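Local structure of possible galactose mutarotase (Streptomyces platensis subsp. rosaceus, 4RNL) at residues L27-A32 and Y156-G161; L34-L39 and G161-V166; G75-A80 and T180-L185; V82-N87 and G117-V122; H198-A203 and A259-P264. The protein probably interconverts the alpha and beta anomers of galactose or a related aldose, although its natural substrate has not been established. One frame throughout, in Å; residues are numbered along the deposited sequence.

Interaction 1: residues L27-A32 and Y156-G161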
# COMPACT_ATOMS: atom_id res chain seq x y z
N LEU A 27 -3.98 -4.02 -17.11
CA LEU A 27 -4.40 -5.40 -16.91
C LEU A 27 -5.92 -5.41 -16.99
O LEU A 27 -6.58 -4.67 -16.25
CB LEU A 27 -3.95 -5.90 -15.53
CG LEU A 27 -2.49 -6.33 -15.31
CD1 LEU A 27 -1.49 -5.30 -15.81
CD2 LEU A 27 -2.24 -6.60 -13.84
N GLU A 28 -6.48 -6.22 -17.89
CA GLU A 28 -7.92 -6.21 -18.13
C GLU A 28 -8.48 -7.63 -18.11
O GLU A 28 -8.04 -8.47 -18.90
CB GLU A 28 -8.21 -5.56 -19.49
CG GLU A 28 -9.63 -5.79 -19.99
CD GLU A 28 -10.64 -4.94 -19.27
OE1 GLU A 28 -10.69 -3.72 -19.54
OE2 GLU A 28 -11.39 -5.48 -18.44
N SER A 29 -9.45 -7.90 -17.24
CA SER A 29 -10.07 -9.22 -17.19
C SER A 29 -11.55 -9.22 -17.58
O SER A 29 -12.27 -10.18 -17.30
CB SER A 29 -9.86 -9.91 -15.83
OG SER A 29 -10.37 -9.14 -14.75
N GLY A 30 -12.00 -8.15 -18.23
CA GLY A 30 -13.34 -8.13 -18.80
C GLY A 30 -14.37 -7.41 -17.95
O GLY A 30 -14.08 -7.01 -16.82
N PRO A 31 -15.60 -7.26 -18.47
CA PRO A 31 -16.62 -6.49 -17.75
C PRO A 31 -16.99 -7.09 -16.39
O PRO A 31 -17.32 -6.34 -15.47
CB PRO A 31 -17.82 -6.50 -18.71
CG PRO A 31 -17.52 -7.56 -19.73
CD PRO A 31 -16.03 -7.63 -19.83
N ALA A 32 -16.92 -8.41 -16.25
CA ALA A 32 -17.23 -9.04 -14.97
C ALA A 32 -16.01 -9.08 -14.06
O ALA A 32 -16.10 -9.50 -12.91
CB ALA A 32 -17.78 -10.45 -15.19
N TYR A 156 2.55 -7.82 -10.24
CA TYR A 156 1.13 -7.47 -10.18
C TYR A 156 0.41 -8.35 -11.19
O TYR A 156 0.68 -8.26 -12.39
CB TYR A 156 0.92 -6.01 -10.60
CG TYR A 156 1.63 -4.93 -9.78
CD1 TYR A 156 3.00 -4.73 -9.89
CD2 TYR A 156 0.91 -4.08 -8.95
CE1 TYR A 156 3.65 -3.72 -9.17
CE2 TYR A 156 1.54 -3.06 -8.22
CZ TYR A 156 2.91 -2.90 -8.33
OH TYR A 156 3.53 -1.89 -7.62
N THR A 157 -0.49 -9.21 -10.74
CA THR A 157 -1.27 -10.03 -11.68
C THR A 157 -2.76 -9.96 -11.40
O THR A 157 -3.19 -9.66 -10.29
CB THR A 157 -0.83 -11.50 -11.68
OG1 THR A 157 -0.86 -11.99 -10.33
CG2 THR A 157 0.59 -11.63 -12.23
N LEU A 158 -3.54 -10.25 -12.43
CA LEU A 158 -4.98 -10.13 -12.33
C LEU A 158 -5.60 -11.45 -12.74
O LEU A 158 -5.21 -12.04 -13.74
CB LEU A 158 -5.48 -9.01 -13.26
CG LEU A 158 -6.98 -8.75 -13.35
CD1 LEU A 158 -7.56 -8.37 -11.98
CD2 LEU A 158 -7.26 -7.66 -14.39
N SER A 159 -6.54 -11.92 -11.94
CA SER A 159 -7.31 -13.11 -12.29
C SER A 159 -8.76 -12.84 -11.94
O SER A 159 -9.08 -12.70 -10.76
CB SER A 159 -6.81 -14.33 -11.53
OG SER A 159 -7.54 -15.49 -11.89
N ALA A 160 -9.62 -12.76 -12.95
CA ALA A 160 -11.03 -12.42 -12.74
C ALA A 160 -11.18 -11.14 -11.92
O ALA A 160 -10.75 -10.06 -12.34
CB ALA A 160 -11.78 -13.59 -12.08
N GLY A 161 -11.75 -11.25 -10.72
CA GLY A 161 -11.97 -10.08 -9.90
C GLY A 161 -10.90 -9.81 -8.86
O GLY A 161 -11.10 -8.97 -7.98

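Interaction 2: residues L34-L39 and G161-V166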
# COMPACT_ATOMS: atom_id res chain seq x y z
N LEU A 34 -11.89 -6.98 -13.66
CA LEU A 34 -11.31 -5.70 -13.30
C LEU A 34 -10.54 -5.11 -14.45
O LEU A 34 -10.12 -5.81 -15.37
CB LEU A 34 -10.32 -5.87 -12.14
CG LEU A 34 -10.76 -6.48 -10.81
CD1 LEU A 34 -9.62 -6.34 -9.84
CD2 LEU A 34 -12.00 -5.79 -10.30
N ARG A 35 -10.32 -3.80 -14.37
CA ARG A 35 -9.24 -3.18 -15.12
C ARG A 35 -8.36 -2.49 -14.09
O ARG A 35 -8.84 -1.73 -13.23
CB ARG A 35 -9.75 -2.18 -16.17
CG ARG A 35 -8.61 -1.54 -16.98
CD ARG A 35 -9.08 -0.88 -18.26
NE ARG A 35 -10.10 0.13 -18.02
CZ ARG A 35 -10.94 0.57 -18.95
NH1 ARG A 35 -10.87 0.09 -20.18
NH2 ARG A 35 -11.85 1.49 -18.64
N VAL A 36 -7.07 -2.81 -14.14
CA VAL A 36 -6.09 -2.22 -13.24
C VAL A 36 -4.99 -1.64 -14.10
O VAL A 36 -4.52 -2.29 -15.03
CB VAL A 36 -5.50 -3.29 -12.29
CG1 VAL A 36 -4.38 -2.68 -11.44
CG2 VAL A 36 -6.60 -3.88 -11.39
N ARG A 37 -4.58 -0.41 -13.80
CA ARG A 37 -3.46 0.18 -14.52
C ARG A 37 -2.32 0.46 -13.55
O ARG A 37 -2.56 0.99 -12.46
CB ARG A 37 -3.89 1.47 -15.23
CG ARG A 37 -5.01 1.27 -16.24
CD ARG A 37 -5.27 2.54 -17.03
NE ARG A 37 -6.38 2.37 -17.97
CZ ARG A 37 -7.58 2.92 -17.83
NH1 ARG A 37 -7.83 3.70 -16.78
NH2 ARG A 37 -8.53 2.71 -18.73
N VAL A 38 -1.10 0.11 -13.95
CA VAL A 38 0.08 0.20 -13.10
C VAL A 38 1.17 0.99 -13.81
O VAL A 38 1.45 0.76 -15.00
CB VAL A 38 0.62 -1.20 -12.75
CG1 VAL A 38 1.86 -1.09 -11.86
CG2 VAL A 38 -0.45 -2.04 -12.04
N LEU A 39 1.78 1.93 -13.10
CA LEU A 39 2.83 2.78 -13.70
C LEU A 39 4.20 2.27 -13.32
O LEU A 39 4.40 1.77 -12.22
CB LEU A 39 2.70 4.21 -13.20
CG LEU A 39 1.32 4.86 -13.22
CD1 LEU A 39 1.45 6.29 -12.71
CD2 LEU A 39 0.71 4.83 -14.63
N GLY A 161 -11.75 -11.25 -10.72
CA GLY A 161 -11.97 -10.08 -9.90
C GLY A 161 -10.90 -9.81 -8.86
O GLY A 161 -11.10 -8.97 -7.98
N ALA A 162 -9.77 -10.50 -8.94
CA ALA A 162 -8.75 -10.39 -7.89
C ALA A 162 -7.42 -9.87 -8.42
O ALA A 162 -6.87 -10.41 -9.37
CB ALA A 162 -8.54 -11.74 -7.21
N LEU A 163 -6.91 -8.82 -7.78
CA LEU A 163 -5.57 -8.30 -8.08
C LEU A 163 -4.59 -8.85 -7.06
O LEU A 163 -4.78 -8.67 -5.85
CB LEU A 163 -5.55 -6.77 -7.99
CG LEU A 163 -4.17 -6.11 -8.08
CD1 LEU A 163 -3.60 -6.26 -9.48
CD2 LEU A 163 -4.27 -4.64 -7.68
N ARG A 164 -3.53 -9.50 -7.53
CA ARG A 164 -2.53 -10.07 -6.63
C ARG A 164 -1.22 -9.32 -6.74
O ARG A 164 -0.74 -9.05 -7.84
CB ARG A 164 -2.31 -11.56 -6.93
CG ARG A 164 -1.18 -12.20 -6.12
CD ARG A 164 -0.94 -13.65 -6.52
NE ARG A 164 -1.83 -14.58 -5.83
CZ ARG A 164 -2.92 -15.11 -6.37
NH1 ARG A 164 -3.25 -14.82 -7.62
NH2 ARG A 164 -3.68 -15.94 -5.67
N ILE A 165 -0.64 -8.95 -5.60
CA ILE A 165 0.67 -8.28 -5.62
C ILE A 165 1.65 -9.09 -4.77
O ILE A 165 1.44 -9.23 -3.56
CB ILE A 165 0.61 -6.84 -5.07
CG1 ILE A 165 -0.41 -6.01 -5.86
CG2 ILE A 165 1.97 -6.17 -5.19
CD1 ILE A 165 -0.65 -4.60 -5.28
N VAL A 166 2.69 -9.62 -5.39
CA VAL A 166 3.70 -10.40 -4.66
C VAL A 166 5.00 -9.63 -4.69
O VAL A 166 5.49 -9.30 -5.77
CB VAL A 166 3.90 -11.79 -5.29
CG1 VAL A 166 4.96 -12.60 -4.52
CG2 VAL A 166 2.57 -12.54 -5.33

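Interaction 3: residues G75-A80 and T180-L185. With PO4 (phosphate ion), chain H.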
# COMPACT_ATOMS: atom_id res chain seq x y z
N GLY A 75 3.19 13.37 -2.02
CA GLY A 75 3.00 13.36 -0.58
C GLY A 75 1.85 12.51 -0.08
O GLY A 75 1.83 12.12 1.10
N SER A 76 0.89 12.23 -0.95
CA SER A 76 -0.26 11.39 -0.59
C SER A 76 0.05 9.92 -0.75
O SER A 76 -0.70 9.06 -0.27
CB SER A 76 -1.47 11.72 -1.47
OG SER A 76 -1.99 13.01 -1.18
N TYR A 77 1.13 9.63 -1.47
CA TYR A 77 1.49 8.26 -1.84
C TYR A 77 0.37 7.50 -2.55
O TYR A 77 0.23 6.30 -2.37
CB TYR A 77 1.96 7.48 -0.60
CG TYR A 77 3.24 8.04 -0.01
CD1 TYR A 77 3.19 9.10 0.89
CD2 TYR A 77 4.47 7.55 -0.39
CE1 TYR A 77 4.36 9.63 1.43
CE2 TYR A 77 5.65 8.08 0.14
CZ TYR A 77 5.59 9.13 1.04
OH TYR A 77 6.75 9.65 1.57
N PHE A 78 -0.43 8.20 -3.35
CA PHE A 78 -1.53 7.54 -4.07
C PHE A 78 -1.02 6.33 -4.86
O PHE A 78 -0.06 6.45 -5.62
CB PHE A 78 -2.21 8.51 -5.04
CG PHE A 78 -3.10 9.51 -4.37
CD1 PHE A 78 -3.72 9.22 -3.15
CD2 PHE A 78 -3.34 10.75 -4.96
CE1 PHE A 78 -4.57 10.16 -2.55
CE2 PHE A 78 -4.17 11.69 -4.36
CZ PHE A 78 -4.79 11.39 -3.15
N GLY A 79 -1.64 5.17 -4.63
CA GLY A 79 -1.36 3.94 -5.36
C GLY A 79 0.02 3.32 -5.25
O GLY A 79 0.33 2.34 -5.93
N ALA A 80 0.85 3.86 -4.35
CA ALA A 80 2.29 3.66 -4.48
C ALA A 80 2.86 2.37 -3.89
O ALA A 80 2.44 1.93 -2.82
CB ALA A 80 3.03 4.86 -3.91
N THR A 180 5.00 -2.30 0.92
CA THR A 180 3.54 -2.36 0.90
C THR A 180 3.04 -1.61 -0.31
O THR A 180 3.82 -0.98 -1.02
CB THR A 180 2.90 -1.72 2.16
OG1 THR A 180 1.50 -2.04 2.21
CG2 THR A 180 3.06 -0.20 2.15
N ASN A 181 1.74 -1.70 -0.56
CA ASN A 181 1.14 -0.85 -1.58
C ASN A 181 0.16 0.09 -0.90
O ASN A 181 -0.65 -0.33 -0.07
CB ASN A 181 0.44 -1.67 -2.66
CG ASN A 181 -0.10 -0.77 -3.77
OD1 ASN A 181 -1.20 -0.23 -3.65
ND2 ASN A 181 0.70 -0.56 -4.80
N HIS A 182 0.25 1.37 -1.25
CA HIS A 182 -0.46 2.43 -0.55
C HIS A 182 -1.71 2.86 -1.32
O HIS A 182 -2.08 4.03 -1.31
CB HIS A 182 0.50 3.60 -0.37
CG HIS A 182 0.17 4.50 0.79
ND1 HIS A 182 -1.02 5.18 0.89
CD2 HIS A 182 0.90 4.85 1.87
CE1 HIS A 182 -1.02 5.90 2.00
NE2 HIS A 182 0.14 5.72 2.61
N THR A 183 -2.36 1.92 -2.00
CA THR A 183 -3.63 2.22 -2.68
C THR A 183 -4.68 2.71 -1.67
O THR A 183 -4.82 2.14 -0.58
CB THR A 183 -4.15 0.96 -3.43
OG1 THR A 183 -3.38 0.76 -4.64
CG2 THR A 183 -5.61 1.10 -3.81
N TYR A 184 -5.39 3.79 -2.00
CA TYR A 184 -6.58 4.18 -1.25
C TYR A 184 -7.78 3.84 -2.13
O TYR A 184 -7.78 4.13 -3.35
CB TYR A 184 -6.68 5.69 -1.03
CG TYR A 184 -5.56 6.44 -0.34
CD1 TYR A 184 -4.30 6.56 -0.91
CD2 TYR A 184 -5.81 7.12 0.85
CE1 TYR A 184 -3.30 7.29 -0.30
CE2 TYR A 184 -4.82 7.86 1.47
CZ TYR A 184 -3.57 7.95 0.89
OH TYR A 184 -2.59 8.70 1.49
N LEU A 185 -8.83 3.30 -1.52
CA LEU A 185 -10.02 2.92 -2.26
C LEU A 185 -11.27 3.63 -1.76
O LEU A 185 -11.45 3.86 -0.56
CB LEU A 185 -10.23 1.40 -2.19
CG LEU A 185 -9.18 0.56 -2.91
CD1 LEU A 185 -9.31 -0.89 -2.50
CD2 LEU A 185 -9.31 0.73 -4.42
P PO4 H . 1.74 17.39 -1.97
O1 PO4 H . 1.96 18.11 -0.66
O2 PO4 H . 0.46 16.58 -1.89
O3 PO4 H . 1.61 18.41 -3.07
O4 PO4 H . 2.90 16.46 -2.24
O HOH W 1 -4.59 4.90 -4.46

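Interaction 4: residues V82-N87 and G117-V122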
# COMPACT_ATOMS: atom_id res chain seq x y z
N VAL A 82 5.58 1.18 -1.80
CA VAL A 82 6.33 1.92 -0.79
C VAL A 82 7.49 1.09 -0.26
O VAL A 82 7.33 -0.10 0.03
CB VAL A 82 5.42 2.32 0.38
CG1 VAL A 82 6.23 2.94 1.50
CG2 VAL A 82 4.35 3.29 -0.10
N GLY A 83 8.67 1.71 -0.16
CA GLY A 83 9.86 1.04 0.35
C GLY A 83 10.98 2.06 0.41
O GLY A 83 10.79 3.18 -0.08
N ARG A 84 12.15 1.70 0.95
CA ARG A 84 12.50 0.34 1.39
C ARG A 84 11.79 -0.06 2.68
O ARG A 84 11.65 -1.24 2.99
CB ARG A 84 14.02 0.24 1.59
CG ARG A 84 14.54 -1.17 1.84
CD ARG A 84 16.05 -1.19 2.11
NE ARG A 84 16.84 -0.66 0.99
CZ ARG A 84 18.11 -1.02 0.75
NH1 ARG A 84 18.70 -1.92 1.54
NH2 ARG A 84 18.78 -0.50 -0.27
N TYR A 85 11.36 0.94 3.45
CA TYR A 85 10.68 0.67 4.72
C TYR A 85 9.39 1.47 4.81
O TYR A 85 9.41 2.70 4.88
CB TYR A 85 11.59 0.92 5.96
CG TYR A 85 10.92 0.40 7.21
CD1 TYR A 85 10.00 1.17 7.91
CD2 TYR A 85 11.16 -0.90 7.66
CE1 TYR A 85 9.34 0.68 9.01
CE2 TYR A 85 10.51 -1.40 8.78
CZ TYR A 85 9.60 -0.60 9.45
OH TYR A 85 8.93 -1.07 10.55
N ALA A 86 8.26 0.76 4.80
CA ALA A 86 6.96 1.43 4.82
C ALA A 86 6.64 1.90 6.23
O ALA A 86 6.92 1.20 7.21
CB ALA A 86 5.87 0.50 4.31
N ASN A 87 6.00 3.06 6.30
CA ASN A 87 5.72 3.74 7.57
C ASN A 87 6.96 4.31 8.25
O ASN A 87 7.95 4.63 7.58
CB ASN A 87 4.88 2.87 8.51
CG ASN A 87 3.89 3.69 9.31
OD1 ASN A 87 4.21 4.16 10.40
ND2 ASN A 87 2.70 3.92 8.75
N GLY A 117 13.52 10.00 -1.52
CA GLY A 117 13.69 9.21 -2.73
C GLY A 117 13.34 7.74 -2.54
O GLY A 117 14.00 6.86 -3.10
N GLY A 118 12.31 7.46 -1.74
CA GLY A 118 11.83 6.10 -1.56
C GLY A 118 11.33 5.44 -2.84
O GLY A 118 11.29 6.07 -3.91
N PHE A 119 10.91 4.18 -2.71
CA PHE A 119 10.53 3.35 -3.86
C PHE A 119 9.36 3.95 -4.65
O PHE A 119 9.19 3.66 -5.83
CB PHE A 119 10.15 1.93 -3.41
CG PHE A 119 11.33 1.07 -2.93
CD1 PHE A 119 12.61 1.58 -2.82
CD2 PHE A 119 11.12 -0.27 -2.61
CE1 PHE A 119 13.68 0.77 -2.38
CE2 PHE A 119 12.16 -1.09 -2.17
CZ PHE A 119 13.45 -0.56 -2.06
N SER A 120 8.56 4.78 -3.99
CA SER A 120 7.38 5.35 -4.63
C SER A 120 7.72 6.51 -5.56
O SER A 120 6.85 7.02 -6.27
CB SER A 120 6.39 5.82 -3.58
OG SER A 120 6.94 6.89 -2.84
N ARG A 121 8.99 6.93 -5.56
CA ARG A 121 9.41 8.07 -6.37
C ARG A 121 10.59 7.75 -7.28
O ARG A 121 11.34 8.65 -7.65
CB ARG A 121 9.78 9.25 -5.46
CG ARG A 121 8.59 9.86 -4.73
CD ARG A 121 8.72 9.69 -3.23
NE ARG A 121 7.57 10.24 -2.51
CZ ARG A 121 7.66 11.20 -1.59
NH1 ARG A 121 8.84 11.71 -1.27
NH2 ARG A 121 6.56 11.63 -0.99
N VAL A 122 10.74 6.47 -7.62
CA VAL A 122 11.76 6.05 -8.57
C VAL A 122 11.11 5.21 -9.67
O VAL A 122 10.01 4.66 -9.47
CB VAL A 122 12.90 5.25 -7.89
CG1 VAL A 122 13.60 6.11 -6.85
CG2 VAL A 122 12.35 4.00 -7.24
O HOH W 2 8.32 4.91 -0.95

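Interaction 5: residues H198-A203 and A259-P264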
# COMPACT_ATOMS: atom_id res chain seq x y z
N HIS A 198 -18.27 3.47 4.51
CA HIS A 198 -17.93 2.07 4.21
C HIS A 198 -17.90 1.24 5.48
O HIS A 198 -17.45 1.71 6.53
CB HIS A 198 -16.56 1.94 3.56
CG HIS A 198 -16.48 2.46 2.15
ND1 HIS A 198 -17.39 3.35 1.63
CD2 HIS A 198 -15.58 2.22 1.17
CE1 HIS A 198 -17.06 3.63 0.38
NE2 HIS A 198 -15.96 2.96 0.08
N GLU A 199 -18.33 -0.01 5.38
CA GLU A 199 -18.27 -0.93 6.51
C GLU A 199 -16.98 -1.73 6.42
O GLU A 199 -16.65 -2.28 5.37
CB GLU A 199 -19.49 -1.85 6.50
CG GLU A 199 -20.80 -1.09 6.71
CD GLU A 199 -22.02 -1.97 6.64
OE1 GLU A 199 -21.92 -3.10 6.10
OE2 GLU A 199 -23.09 -1.53 7.12
N LEU A 200 -16.25 -1.77 7.53
CA LEU A 200 -14.98 -2.48 7.59
C LEU A 200 -15.03 -3.53 8.67
O LEU A 200 -15.50 -3.26 9.78
CB LEU A 200 -13.84 -1.50 7.90
CG LEU A 200 -12.44 -2.11 8.06
CD1 LEU A 200 -12.01 -2.79 6.77
CD2 LEU A 200 -11.43 -1.06 8.47
N ARG A 201 -14.57 -4.74 8.35
CA ARG A 201 -14.29 -5.76 9.36
C ARG A 201 -12.81 -6.11 9.28
O ARG A 201 -12.28 -6.31 8.19
CB ARG A 201 -15.15 -7.01 9.12
CG ARG A 201 -14.90 -8.10 10.17
CD ARG A 201 -15.73 -9.36 9.94
NE ARG A 201 -15.24 -10.13 8.80
CZ ARG A 201 -14.16 -10.90 8.81
NH1 ARG A 201 -13.43 -11.02 9.91
NH2 ARG A 201 -13.79 -11.55 7.72
N LEU A 202 -12.14 -6.18 10.43
CA LEU A 202 -10.73 -6.57 10.46
C LEU A 202 -10.55 -7.78 11.35
O LEU A 202 -11.13 -7.86 12.43
CB LEU A 202 -9.83 -5.45 11.00
CG LEU A 202 -9.82 -4.11 10.26
CD1 LEU A 202 -9.01 -3.09 11.06
CD2 LEU A 202 -9.25 -4.28 8.85
N ALA A 203 -9.73 -8.72 10.90
CA ALA A 203 -9.40 -9.86 11.74
C ALA A 203 -8.24 -9.47 12.64
O ALA A 203 -7.13 -9.99 12.50
CB ALA A 203 -9.06 -11.08 10.90
N ALA A 259 -9.24 -8.50 6.03
CA ALA A 259 -10.08 -7.31 6.01
C ALA A 259 -11.19 -7.47 4.99
O ALA A 259 -10.96 -7.99 3.90
CB ALA A 259 -9.26 -6.07 5.71
N GLU A 260 -12.38 -7.01 5.35
CA GLU A 260 -13.50 -6.95 4.41
C GLU A 260 -14.08 -5.56 4.44
O GLU A 260 -14.51 -5.10 5.50
CB GLU A 260 -14.57 -7.99 4.78
CG GLU A 260 -14.11 -9.44 4.58
CD GLU A 260 -15.09 -10.45 5.14
OE1 GLU A 260 -15.96 -10.06 5.95
OE2 GLU A 260 -15.00 -11.64 4.76
N LEU A 261 -14.07 -4.89 3.29
CA LEU A 261 -14.57 -3.53 3.18
C LEU A 261 -15.78 -3.57 2.25
O LEU A 261 -15.79 -4.32 1.26
CB LEU A 261 -13.47 -2.65 2.59
CG LEU A 261 -13.70 -1.15 2.42
CD1 LEU A 261 -13.82 -0.42 3.76
CD2 LEU A 261 -12.54 -0.58 1.61
N TYR A 262 -16.80 -2.79 2.57
CA TYR A 262 -18.05 -2.85 1.82
C TYR A 262 -18.72 -1.49 1.73
O TYR A 262 -18.83 -0.77 2.72
CB TYR A 262 -19.00 -3.87 2.47
CG TYR A 262 -20.38 -3.91 1.85
CD1 TYR A 262 -20.56 -4.30 0.53
CD2 TYR A 262 -21.51 -3.60 2.59
CE1 TYR A 262 -21.82 -4.35 -0.05
CE2 TYR A 262 -22.78 -3.64 2.03
CZ TYR A 262 -22.93 -4.02 0.70
OH TYR A 262 -24.20 -4.07 0.13
N ASP A 263 -19.18 -1.14 0.53
CA ASP A 263 -20.01 0.06 0.35
C ASP A 263 -21.47 -0.31 0.10
O ASP A 263 -21.80 -0.82 -0.98
CB ASP A 263 -19.52 0.89 -0.85
CG ASP A 263 -20.48 2.03 -1.20
OD1 ASP A 263 -21.05 2.63 -0.26
OD2 ASP A 263 -20.67 2.32 -2.41
N PRO A 264 -22.34 -0.06 1.08
CA PRO A 264 -23.76 -0.42 0.91
C PRO A 264 -24.42 0.23 -0.30
O PRO A 264 -25.39 -0.33 -0.83
CB PRO A 264 -24.40 0.12 2.20
CG PRO A 264 -23.29 0.04 3.22
CD PRO A 264 -22.04 0.39 2.46
O HOH W 3 -20.34 3.96 1.79

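Interaction 1: residues L27-A32 and Y156-G161
Ser-29 and Ala-160 show how a single hydroxyl can tie together the ends of two stacked beta-sheets. Ser-29 OG donates a short hydrogen bond of 2.6 Å to Ala-160 O, with a C=O...donor angle of 132° and the donor tilted modestly from the carbonyl plane. The first torsion of Ser-29 (chi1 58°) sets OG between the backbone N and the carbonyl carbon, from where it reaches toward segment 156-161. Ala-160 occupies the tight link between strands 150-159 and 162-171, where the hairpin turns.

Beside this bond lies an apolar patch. Leu-158 CD2 wedges in next to the hydroxyl, 3.5 Å from Ser-29 OG, and also rests against the backbone of the facing strand at 3.6 Å from Leu-27 O. The side chains of Leu-27 and Leu-158 pass one another, heading opposite ways, with Leu-27 CB 3.9 Å from Leu-158 CD2. Farther along, Leu-27 CD2 packs at 3.7 Å from Tyr-156 O.

A second shell steadies these groups. Ser-29 OG is also hydrogen-bonded to Leu-34 N, which ties it into the turn leading to strand 35-39. Glu-28 OE2 accepts from Gly-30 N at 2.7 Å and forms a salt bridge with Arg-57, bracing the chain just past the strand end. Leu-158 additionally touches Leu-34.

Two bonds therefore grip the serine hydroxyl, which donates a hydrogen bond to Ala-160 O and accepts one from Leu-34 N. A buried polar atom is thus satisfied within an otherwise apolar junction, and one hairpin link is fastened to another.

Interaction 2: residues L34-L39 and G161-V166
Leu-34 and Val-36 pack against Gly-161 and Leu-163 in the beta-sandwich of this aldose 1-epimerase family member, where the five-stranded sheet carrying strand 35-39 lies against the large sheet carrying strand 162-171. The strands are not paired, as the 8.0 Å between the CA atoms of Val-36 and Leu-163 implies; side chains of 34-39 meet side chains and the Gly-161 peptide.

Leu-34 does most of the reaching. Its CG lies anti to the carbonyl carbon (chi1 -58°), and CD1 then continues anti to CA (chi2 -172°), which brings that methyl to 3.5 Å from Gly-161 O. The leucine settles on the Gly-161 peptide, with Leu-34 CG 3.8 Å from the same oxygen. CD1 also grazes Leu-163, two residues on, 4.5 Å from its CB. Phe-340, on a neighbouring strand of the large sheet, helps to enclose Leu-34.

Farther along the strands, Val-36 and Leu-163 cross obliquely. Both hold their first branch anti to the backbone N, CG1 in Val-36 and CG in Leu-163; the resulting meeting of Val-36 CG1 with Leu-163 CD1 is a loose methyl contact of 4.2 Å.

Interaction 3: residues G75-A80 and T180-L185
His-182 and Tyr-77 meet beside a pocket that holds a glycerol molecule, hydrogen-bonded to His-182 NE2; with His-113 and Glu-308 close by, the site is consistent with the sugar pocket of aldose 1-epimerases. Tyr-77 CB lies over one face of the imidazole, 3.8 Å from its centroid, a CH-pi contact offset toward the rim. The two rings themselves run nearly parallel but barely overlap.

The backbone behind His-182 is pinned by its N donating 2.8 Å to Ala-80 O. One residue earlier, Asn-181 works in both directions. Its CG is anti to the backbone N (chi1 -176°); ND2 donates to Gly-79 O at 3.1 Å from above the carbonyl plane, while OD1 accepts from both Thr-183 N and Thr-183 OG1, the first of these closing an Asx turn. The Thr-183 OG1 to Asn-181 OD1 bond is short, 2.6 Å.

Two residues past His-182, Tyr-184 OH gives a bond of 2.6 Å to Ser-76 O, in the carbonyl plane and on a lone pair. The edge of Phe-78 points at the face of Tyr-184 in an offset edge-to-face pair, planes 80° apart, with Phe-78 CD1 3.5 Å from Tyr-184 CE1. A water accepts from Tyr-184 N and, weakly, from Gly-79 N. Gly-75 N and His-73 bind a phosphate, probably from the crystallisation liquor.

Chemically, the loop, with its type II turn from Tyr-77 to Ala-80, mostly accepts: its carbonyls receive the tyrosine hydroxyl, the asparagine amide and a peptide N-H. Together these hold the backbone around His-182, while Tyr-77 CB covers one face of its ring.

Interaction 4: residues V82-N87 and G117-V122
The phenyl ring of Phe-119 lies with one face against the peptide joining Gly-83 to Arg-84. Arg-84 N stands over the ring centre, 3.7 Å above the plane, while Gly-83 C sits at 3.5 Å, nearer the rim. This peptide is cis, an unusual geometry outside proline, and its flat group is what the aromatic face rests on. Gly-83 has no side chain, which lets its CA lie over the ring, 3.9 Å from the centroid of Phe-119, as a CH-pi contact. Toward the ring tip, Phe-119 CZ meets Arg-84 CB at 3.8 Å, and Trp-124 makes an edge-to-face pair with the same ring.

The two segments are loops, one leaving strand 81-82 and the other leading toward strand 125-129, that come together near the glycerol site, probably the sugar pocket of this mutarotase-like fold; Asn-87, at the end of the first, makes a weak hydrogen bond to bound glycerol.

Backbone bonds hold the two loops together at Phe-119. Phe-119 N donates to Gly-83 O at 2.8 Å in an almost straight bond (176° at the hydrogen), although the donor stands well above the carbonyl plane. A water donates to that same oxygen at 3.1 Å and accepts from Ser-120 N, so Gly-83 O is held twice. Arg-121 N bonds back to Gly-118 O at 3.0 Å, closing a turn with Phe-119 and Ser-120 at its centre. Beyond the ring, Arg-84 bends at chi3 (-60°) and its guanidinium is anchored by Ser-139, Thr-175 and Gly-148 O.

Interaction 5: residues H198-A203 and A259-P264
Arg-201 and Glu-260 run alongside each other with their ends in the same direction, yet their flat groups are turned 89° against each other. Arg-201 NE forms a salt-bridge hydrogen bond of 2.9 Å to Glu-260 OE1; the oxygen lies in the guanidinium plane, whereas the donor approaches from above the carboxylate, 63° out of its plane. On the same sheet face, Glu-199 and Tyr-262 are likewise neighbours, with Glu-199 OE1 at the ring edge, 3.6 Å from Tyr-262 CD2. Arg-343 adds a cation-pi contact to this tyrosine.

Strand 199-202 and the end of strand 256-262 carry these groups as antiparallel neighbours near one edge of the large sheet. Glu-199 with Tyr-262 and Arg-201 with Glu-260 are the hydrogen-bonded pairs, each closed by two N-H...O bonds. The non-hydrogen-bonded pairs send Leu-200, Leu-261, Leu-202 and Ala-259 to the buried face, where Leu-202 CD2 packs 3.6 Å from Ala-259 CB.

At the strand end, Asp-263 CB sits over one face of the His-198 ring, 4.1 Å from its centroid, while Leu-261 CD1 touches His-198 CB at 3.6 Å. A water bridges His-198 ND1 and Asp-263 OD1; His-198 NE2 is hydrogen-bonded to Leu-187 N, and Asp-263 OD2 to Ser-266 OG.

How the interactions relate
Interactions 1 and 2 are adjacent, centres 7 Å apart, and share Gly-161: both join the five-stranded sheet to the nine-stranded one, each through neighbouring strands of a hairpin. Interaction 5 pairs strands toward the other end of that larger sheet, near its edge strand 235-236, about 20 Å from interaction 2 between centres. Interactions 3 and 4 lie 11 Å apart between centres and touch, with Thr-180 O probably hydrogen-bonded to Val-82 N, where the seven-stranded sheet begins. Along the chain, interactions 1 to 3 interleave, interaction 4 falls between the two segments of interaction 3, and interaction 5 follows them all. Parts far apart in sequence thus hold the sheets together, while interactions 3 and 4 lie beside the glycerol site.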